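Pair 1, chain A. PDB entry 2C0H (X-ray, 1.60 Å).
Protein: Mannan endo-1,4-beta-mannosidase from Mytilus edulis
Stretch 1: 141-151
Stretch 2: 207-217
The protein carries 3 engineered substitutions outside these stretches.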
# COMPACT_ATOMS: atom_id res chain seq x y z
N ALA A 141 -17.69 8.31 -2.09
CA ALA A 141 -17.19 6.99 -1.66
C ALA A 141 -16.04 7.08 -0.65
O ALA A 141 -16.14 6.52 0.44
CB ALA A 141 -16.78 6.16 -2.87
N LEU A 142 -14.96 7.77 -0.99
CA LEU A 142 -13.76 7.74 -0.16
C LEU A 142 -13.99 8.42 1.19
O LEU A 142 -13.70 7.85 2.23
CB LEU A 142 -12.56 8.33 -0.89
CG LEU A 142 -11.22 8.29 -0.16
CD1 LEU A 142 -10.92 6.85 0.34
CD2 LEU A 142 -10.12 8.81 -1.03
N LYS A 143 -14.51 9.64 1.19
CA LYS A 143 -14.75 10.32 2.46
C LYS A 143 -15.73 9.57 3.39
O LYS A 143 -15.43 9.38 4.57
CB LYS A 143 -15.14 11.79 2.24
CG LYS A 143 -13.98 12.66 1.85
CD LYS A 143 -14.35 14.13 1.81
CE LYS A 143 -13.15 14.99 1.60
NZ LYS A 143 -13.53 16.44 1.49
N PRO A 144 -16.90 9.15 2.88
CA PRO A 144 -17.83 8.34 3.69
C PRO A 144 -17.18 7.10 4.32
O PRO A 144 -17.41 6.82 5.50
CB PRO A 144 -18.92 7.96 2.69
CG PRO A 144 -18.92 9.07 1.71
CD PRO A 144 -17.49 9.49 1.57
N MET A 145 -16.36 6.40 3.55
CA MET A 145 -15.70 5.20 4.02
C MET A 145 -14.68 5.51 5.11
O MET A 145 -14.69 4.88 6.18
CB MET A 145 -15.02 4.52 2.84
CG MET A 145 -14.54 3.14 3.07
SD MET A 145 -14.31 2.35 1.45
CE MET A 145 -13.29 3.55 0.60
N ALA A 146 -13.82 6.49 4.86
CA ALA A 146 -12.76 6.83 5.81
C ALA A 146 -13.34 7.40 7.09
O ALA A 146 -12.85 7.13 8.18
CB ALA A 146 -11.78 7.79 5.19
N ASN A 147 -14.41 8.18 6.97
CA ASN A 147 -15.04 8.74 8.17
C ASN A 147 -15.73 7.67 9.03
O ASN A 147 -15.63 7.69 10.27
CB ASN A 147 -16.05 9.81 7.75
CG ASN A 147 -16.45 10.71 8.89
OD1 ASN A 147 -15.61 11.32 9.54
ND2 ASN A 147 -17.75 10.79 9.14
N ALA A 148 -16.39 6.72 8.39
CA ALA A 148 -17.14 5.69 9.09
C ALA A 148 -16.24 4.72 9.87
O ALA A 148 -16.62 4.22 10.92
CB ALA A 148 -18.00 4.91 8.11
N LEU A 149 -15.06 4.44 9.32
CA LEU A 149 -14.15 3.42 9.89
C LEU A 149 -13.02 3.94 10.77
O LEU A 149 -12.27 3.15 11.35
CB LEU A 149 -13.56 2.61 8.74
CG LEU A 149 -14.61 1.87 7.92
CD1 LEU A 149 -13.98 1.24 6.69
CD2 LEU A 149 -15.34 0.82 8.74
N LYS A 150 -12.90 5.25 10.91
CA LYS A 150 -11.74 5.83 11.60
C LYS A 150 -11.58 5.47 13.09
O LYS A 150 -10.48 5.57 13.61
CB LYS A 150 -11.72 7.34 11.44
CG LYS A 150 -12.86 8.06 12.09
CD LYS A 150 -12.80 9.51 11.75
CE LYS A 150 -13.99 10.23 12.28
NZ LYS A 150 -13.93 11.68 11.94
N ASN A 151 -12.65 5.07 13.76
CA ASN A 151 -12.55 4.71 15.18
C ASN A 151 -12.37 3.21 15.41
O ASN A 151 -12.37 2.75 16.55
CB ASN A 151 -13.76 5.25 15.96
CG ASN A 151 -13.84 6.77 15.94
OD1 ASN A 151 -12.83 7.47 16.10
ND2 ASN A 151 -15.05 7.30 15.75
N TRP A 207 -4.59 14.12 -4.38
CA TRP A 207 -5.99 14.43 -4.06
C TRP A 207 -6.65 13.42 -3.10
O TRP A 207 -7.43 13.78 -2.22
CB TRP A 207 -6.82 14.56 -5.34
CG TRP A 207 -6.59 15.85 -6.13
CD1 TRP A 207 -5.47 16.62 -6.16
CD2 TRP A 207 -7.55 16.49 -6.97
NE1 TRP A 207 -5.66 17.71 -6.99
CE2 TRP A 207 -6.92 17.65 -7.50
CE3 TRP A 207 -8.87 16.20 -7.33
CZ2 TRP A 207 -7.58 18.53 -8.37
CZ3 TRP A 207 -9.52 17.08 -8.22
CH2 TRP A 207 -8.87 18.22 -8.71
N GLN A 208 -6.34 12.13 -3.26
CA GLN A 208 -6.92 11.14 -2.39
C GLN A 208 -6.30 11.15 -0.99
O GLN A 208 -6.99 10.94 -0.01
CB GLN A 208 -6.85 9.76 -3.05
CG GLN A 208 -7.77 9.70 -4.27
CD GLN A 208 -7.69 8.39 -4.99
OE1 GLN A 208 -8.39 7.43 -4.64
NE2 GLN A 208 -6.86 8.33 -6.00
N ALA A 209 -5.00 11.42 -0.91
CA ALA A 209 -4.33 11.57 0.37
C ALA A 209 -4.92 12.74 1.15
O ALA A 209 -5.19 12.62 2.33
CB ALA A 209 -2.86 11.76 0.18
N ALA A 210 -5.16 13.85 0.46
CA ALA A 210 -5.75 15.01 1.12
C ALA A 210 -7.18 14.73 1.62
O ALA A 210 -7.55 15.14 2.72
CB ALA A 210 -5.72 16.21 0.18
N ALA A 211 -7.96 14.00 0.82
CA ALA A 211 -9.33 13.66 1.17
C ALA A 211 -9.43 12.80 2.44
O ALA A 211 -10.22 13.07 3.32
CB ALA A 211 -9.99 12.96 0.00
N ILE A 212 -8.60 11.78 2.54
CA ILE A 212 -8.60 10.90 3.69
C ILE A 212 -8.23 11.69 4.94
O ILE A 212 -8.86 11.54 5.97
CB ILE A 212 -7.62 9.72 3.49
CG1 ILE A 212 -8.12 8.83 2.35
CG2 ILE A 212 -7.46 8.94 4.81
CD1 ILE A 212 -7.09 7.88 1.83
N LYS A 213 -7.24 12.55 4.81
CA LYS A 213 -6.75 13.31 5.97
C LYS A 213 -7.69 14.44 6.35
O LYS A 213 -7.59 14.97 7.45
CB LYS A 213 -5.34 13.84 5.71
CG LYS A 213 -4.29 12.74 5.70
CD LYS A 213 -2.94 13.30 5.35
CE LYS A 213 -1.83 12.32 5.61
NZ LYS A 213 -0.51 13.01 5.59
N GLU A 214 -8.60 14.82 5.46
CA GLU A 214 -9.63 15.81 5.81
C GLU A 214 -10.65 15.26 6.80
O GLU A 214 -11.09 15.99 7.70
CB GLU A 214 -10.33 16.31 4.55
CG GLU A 214 -11.22 17.52 4.77
CD GLU A 214 -11.69 18.15 3.47
OE1 GLU A 214 -12.40 19.18 3.54
OE2 GLU A 214 -11.34 17.63 2.38
N VAL A 215 -11.04 14.00 6.65
CA VAL A 215 -12.04 13.37 7.52
C VAL A 215 -11.43 12.51 8.63
O VAL A 215 -12.09 12.26 9.64
CB VAL A 215 -13.07 12.52 6.71
CG1 VAL A 215 -13.83 13.42 5.74
CG2 VAL A 215 -12.40 11.38 5.96
N ASP A 216 -10.19 12.06 8.44
CA ASP A 216 -9.43 11.30 9.43
C ASP A 216 -7.98 11.81 9.48
O ASP A 216 -7.04 11.20 8.94
CB ASP A 216 -9.47 9.81 9.09
CG ASP A 216 -8.81 8.94 10.15
OD1 ASP A 216 -8.48 9.44 11.26
OD2 ASP A 216 -8.62 7.74 9.87
N PRO A 217 -7.78 12.97 10.10
CA PRO A 217 -6.49 13.62 10.09
C PRO A 217 -5.31 12.79 10.60
O PRO A 217 -4.18 13.05 10.20
CB PRO A 217 -6.71 14.86 10.98
CG PRO A 217 -8.16 15.11 10.88
CD PRO A 217 -8.80 13.78 10.80
O HOH W 1 -9.96 6.30 8.06

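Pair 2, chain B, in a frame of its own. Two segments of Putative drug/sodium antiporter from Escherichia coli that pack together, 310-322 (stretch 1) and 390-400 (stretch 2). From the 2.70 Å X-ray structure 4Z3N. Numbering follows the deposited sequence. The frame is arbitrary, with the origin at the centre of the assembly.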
# COMPACT_ATOMS: atom_id res chain seq x y z
N ALA B 310 -3.89 -9.03 3.94
CA ALA B 310 -4.95 -8.26 3.32
C ALA B 310 -5.15 -8.64 1.86
O ALA B 310 -6.31 -8.76 1.40
CB ALA B 310 -4.66 -6.75 3.42
N THR B 311 -4.05 -8.81 1.14
CA THR B 311 -4.15 -9.08 -0.29
C THR B 311 -4.77 -10.45 -0.48
O THR B 311 -5.57 -10.65 -1.40
CB THR B 311 -2.76 -9.02 -1.08
OG1 THR B 311 -1.88 -10.07 -0.64
CG2 THR B 311 -2.08 -7.68 -0.96
N ALA B 312 -4.43 -11.38 0.43
CA ALA B 312 -4.90 -12.76 0.37
C ALA B 312 -6.39 -12.83 0.67
O ALA B 312 -7.11 -13.67 0.14
CB ALA B 312 -4.13 -13.65 1.34
N LEU B 313 -6.82 -11.91 1.53
CA LEU B 313 -8.17 -11.87 2.04
C LEU B 313 -9.14 -11.34 0.99
O LEU B 313 -10.30 -11.75 0.95
CB LEU B 313 -8.26 -11.02 3.31
CG LEU B 313 -9.67 -10.90 3.88
CD1 LEU B 313 -10.19 -12.25 4.43
CD2 LEU B 313 -9.72 -9.83 4.93
N LEU B 314 -8.65 -10.44 0.15
CA LEU B 314 -9.45 -9.89 -0.95
C LEU B 314 -9.92 -11.02 -1.90
O LEU B 314 -11.11 -11.16 -2.22
CB LEU B 314 -8.64 -8.83 -1.72
CG LEU B 314 -9.45 -8.11 -2.80
CD1 LEU B 314 -9.89 -6.77 -2.31
CD2 LEU B 314 -8.68 -7.99 -4.09
N THR B 315 -8.97 -11.85 -2.32
CA THR B 315 -9.27 -13.02 -3.12
C THR B 315 -10.23 -14.02 -2.46
O THR B 315 -11.14 -14.54 -3.13
CB THR B 315 -8.00 -13.74 -3.44
OG1 THR B 315 -7.01 -12.76 -3.78
CG2 THR B 315 -8.23 -14.70 -4.59
N VAL B 316 -10.03 -14.28 -1.18
CA VAL B 316 -10.85 -15.25 -0.47
C VAL B 316 -12.25 -14.70 -0.20
O VAL B 316 -13.25 -15.40 -0.38
CB VAL B 316 -10.19 -15.69 0.86
CG1 VAL B 316 -11.16 -16.51 1.68
CG2 VAL B 316 -8.91 -16.46 0.58
N VAL B 317 -12.33 -13.43 0.19
CA VAL B 317 -13.63 -12.80 0.40
C VAL B 317 -14.32 -12.62 -0.94
O VAL B 317 -15.49 -12.98 -1.09
CB VAL B 317 -13.52 -11.42 1.08
CG1 VAL B 317 -14.89 -10.72 1.11
CG2 VAL B 317 -12.92 -11.57 2.49
N GLY B 318 -13.59 -12.10 -1.93
CA GLY B 318 -14.18 -11.85 -3.24
C GLY B 318 -14.75 -13.11 -3.90
O GLY B 318 -15.87 -13.08 -4.45
N GLN B 319 -14.00 -14.20 -3.85
CA GLN B 319 -14.38 -15.46 -4.48
C GLN B 319 -15.48 -16.21 -3.73
O GLN B 319 -16.41 -16.74 -4.33
CB GLN B 319 -13.16 -16.36 -4.67
CG GLN B 319 -12.31 -15.98 -5.89
CD GLN B 319 -11.45 -17.11 -6.37
OE1 GLN B 319 -11.55 -18.22 -5.87
NE2 GLN B 319 -10.59 -16.84 -7.35
N ASN B 320 -15.39 -16.25 -2.41
CA ASN B 320 -16.46 -16.88 -1.63
C ASN B 320 -17.75 -16.06 -1.67
O ASN B 320 -18.85 -16.60 -1.52
CB ASN B 320 -16.03 -17.08 -0.19
CG ASN B 320 -15.11 -18.25 -0.03
OD1 ASN B 320 -15.57 -19.34 0.28
ND2 ASN B 320 -13.82 -18.04 -0.23
N TRP B 321 -17.60 -14.76 -1.85
CA TRP B 321 -18.74 -13.87 -1.94
C TRP B 321 -19.49 -14.16 -3.21
O TRP B 321 -20.72 -14.27 -3.20
CB TRP B 321 -18.30 -12.42 -1.90
CG TRP B 321 -19.39 -11.43 -2.12
CD1 TRP B 321 -19.74 -10.84 -3.30
CD2 TRP B 321 -20.26 -10.88 -1.12
NE1 TRP B 321 -20.79 -9.97 -3.10
CE2 TRP B 321 -21.12 -9.98 -1.77
CE3 TRP B 321 -20.38 -11.06 0.26
CZ2 TRP B 321 -22.10 -9.27 -1.08
CZ3 TRP B 321 -21.36 -10.36 0.94
CH2 TRP B 321 -22.20 -9.46 0.26
N GLY B 322 -18.75 -14.28 -4.31
CA GLY B 322 -19.32 -14.63 -5.60
C GLY B 322 -20.00 -16.00 -5.61
O GLY B 322 -21.04 -16.18 -6.24
N LEU B 390 -8.18 -2.19 9.22
CA LEU B 390 -7.60 -2.26 7.88
C LEU B 390 -8.05 -3.51 7.06
O LEU B 390 -8.32 -3.40 5.86
CB LEU B 390 -6.09 -2.18 7.97
CG LEU B 390 -5.43 -2.08 6.59
CD1 LEU B 390 -4.41 -1.00 6.62
CD2 LEU B 390 -4.78 -3.40 6.16
N LEU B 391 -8.14 -4.68 7.70
CA LEU B 391 -8.71 -5.87 7.07
C LEU B 391 -10.22 -5.72 6.83
O LEU B 391 -10.75 -6.18 5.81
CB LEU B 391 -8.41 -7.12 7.90
CG LEU B 391 -6.93 -7.56 7.97
CD1 LEU B 391 -6.69 -8.71 8.96
CD2 LEU B 391 -6.38 -7.88 6.56
N ALA B 392 -10.92 -5.06 7.75
CA ALA B 392 -12.32 -4.73 7.51
C ALA B 392 -12.48 -3.93 6.21
O ALA B 392 -13.45 -4.14 5.47
CB ALA B 392 -12.91 -3.96 8.69
N SER B 393 -11.54 -3.02 5.92
CA SER B 393 -11.56 -2.24 4.67
C SER B 393 -11.38 -3.10 3.42
O SER B 393 -12.01 -2.88 2.39
CB SER B 393 -10.48 -1.16 4.68
OG SER B 393 -10.91 -0.06 5.44
N GLU B 394 -10.48 -4.07 3.51
CA GLU B 394 -10.23 -5.00 2.44
C GLU B 394 -11.51 -5.80 2.12
O GLU B 394 -11.83 -6.02 0.95
CB GLU B 394 -9.08 -5.94 2.82
CG GLU B 394 -8.31 -6.53 1.64
CD GLU B 394 -7.49 -5.47 0.91
OE1 GLU B 394 -7.61 -4.28 1.28
OE2 GLU B 394 -6.72 -5.82 -0.03
N TYR B 395 -12.23 -6.21 3.17
CA TYR B 395 -13.47 -6.99 3.05
C TYR B 395 -14.55 -6.25 2.24
O TYR B 395 -15.20 -6.82 1.36
CB TYR B 395 -14.00 -7.35 4.46
CG TYR B 395 -15.29 -8.17 4.46
CD1 TYR B 395 -16.52 -7.54 4.39
CD2 TYR B 395 -15.27 -9.55 4.52
CE1 TYR B 395 -17.69 -8.24 4.39
CE2 TYR B 395 -16.44 -10.28 4.51
CZ TYR B 395 -17.66 -9.62 4.44
OH TYR B 395 -18.86 -10.31 4.45
N TYR B 396 -14.76 -4.98 2.55
CA TYR B 396 -15.73 -4.20 1.80
C TYR B 396 -15.29 -3.95 0.36
O TYR B 396 -16.12 -3.90 -0.55
CB TYR B 396 -16.00 -2.89 2.52
CG TYR B 396 -16.83 -3.11 3.76
CD1 TYR B 396 -18.15 -3.54 3.65
CD2 TYR B 396 -16.29 -2.93 5.02
CE1 TYR B 396 -18.92 -3.77 4.78
CE2 TYR B 396 -17.05 -3.16 6.15
CZ TYR B 396 -18.36 -3.57 6.04
OH TYR B 396 -19.09 -3.78 7.18
N GLN B 397 -14.00 -3.83 0.14
CA GLN B 397 -13.48 -3.69 -1.21
C GLN B 397 -13.73 -4.97 -1.99
O GLN B 397 -14.12 -4.94 -3.15
CB GLN B 397 -11.99 -3.36 -1.17
CG GLN B 397 -11.69 -1.99 -0.60
CD GLN B 397 -11.97 -0.89 -1.59
OE1 GLN B 397 -13.12 -0.70 -2.03
NE2 GLN B 397 -10.91 -0.17 -1.98
N ALA B 398 -13.53 -6.10 -1.32
CA ALA B 398 -13.74 -7.39 -1.94
C ALA B 398 -15.20 -7.59 -2.35
O ALA B 398 -15.47 -8.18 -3.40
CB ALA B 398 -13.27 -8.51 -1.01
N ILE B 399 -16.14 -7.11 -1.54
CA ILE B 399 -17.56 -7.37 -1.82
C ILE B 399 -18.22 -6.21 -2.59
O ILE B 399 -19.43 -6.25 -2.83
CB ILE B 399 -18.38 -7.66 -0.52
CG1 ILE B 399 -18.40 -6.46 0.41
CG2 ILE B 399 -17.85 -8.92 0.20
CD1 ILE B 399 -19.57 -6.45 1.34
N GLY B 400 -17.45 -5.19 -2.96
CA GLY B 400 -17.95 -4.11 -3.78
C GLY B 400 -18.69 -3.00 -3.05
O GLY B 400 -19.63 -2.41 -3.59

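The sharpest difference lies at the C-terminal end of the contact, where pair 1 spends charge and water and pair 2 spends carbon. The matched positions are A:Lys150 with B:Trp321 and A:Asp216 with B:Ile399. In pair 1 the extended lysine, p at chi1 and t thereafter, carries its ammonium to the other chain segment: A:Lys150 NZ donates to A:Val215 O at 3.0 Å and, within its own stretch, to A:Asn147 OD1, also at 3.0 Å. At the matched backbone position of pair 2, B:Trp321 is t at chi1 and its indole does not fill the space of the lysine; B:Ile399 CG2 lies over one face of its six-membered ring, 3.7 Å from the centroid, a CH-pi contact in which B:Trp321 CE3 is 3.3 Å from B:Ile399 CG2.

Beneath these different endings the backbones are nearly the same. Fourteen central residues superpose with an RMSD of 0.4 Å. In each pair two helices run in broadly the same direction, crossing at -39° with axes 8.9 Å apart in pair 1 and at -41° with axes 8.2 Å apart in pair 2. The fit loosens toward the end of the second helix, where A:Val215 and B:Ala398 have CA atoms 1.2 Å apart.

Among positions that touch the partner stretch, A:Leu142 and B:Leu313 match in residue and rotamer. Both adopt the t, p rotamer and point toward the partner helix. A:Leu142 CD2 packs 3.9 Å from A:Ile212 CG1, while B:Leu313 CD2 meets B:Leu391 CD2 at 4.2 Å.

One turn on, the two pairs divide bulk differently across the interface. Pair 1 sets small A:Ala146 against the larger A:Val215, with A:Ala146 CB 3.7 Å from A:Val215 CG2. Pair 2 reverses the sizes: B:Val317 faces B:Ala398, and B:Val317 CG1 is 3.5 Å from B:Ala398 CB. The valine of pair 2 also reaches the aromatic ring matched to A:Ile212, with B:Val317 CG1 3.6 Å from B:Tyr395 CD2. The rule is complementarity: a branched side chain on one helix meets a methyl on the other, whichever helix supplies it.

Close backbone approach is clearest at B:Gly318, whose CA comes 4.7 Å from B:Ala398 CA. Its counterpart A:Asn147 bears a side chain directed sideways, and A:Asn147 CA is 5.6 Å from A:Val215 CA.

The flank shows another exchange of polarity. A:Lys143 starts sideways, but its end comes nearer, forming a salt bridge with exposed A:Glu214, A:Lys143 NZ to A:Glu214 OE2 at 2.6 Å. At the matched site, buried B:Leu314 packs its CD1 4.0 Å from B:Ala398 CB. Pair 2 has no hydrogen bond across its stretches, although B:Glu394 is buried against the first helix.

Pair 1 also bridges its stretches with water, which donates to A:Ala146 O at 3.0 Å and to A:Asp216 OD2 at 2.7 Å. For a designer, the lesson is that nearly the same crossing accommodates a salt bridge and water in one case and a carbon-rich contact in the other.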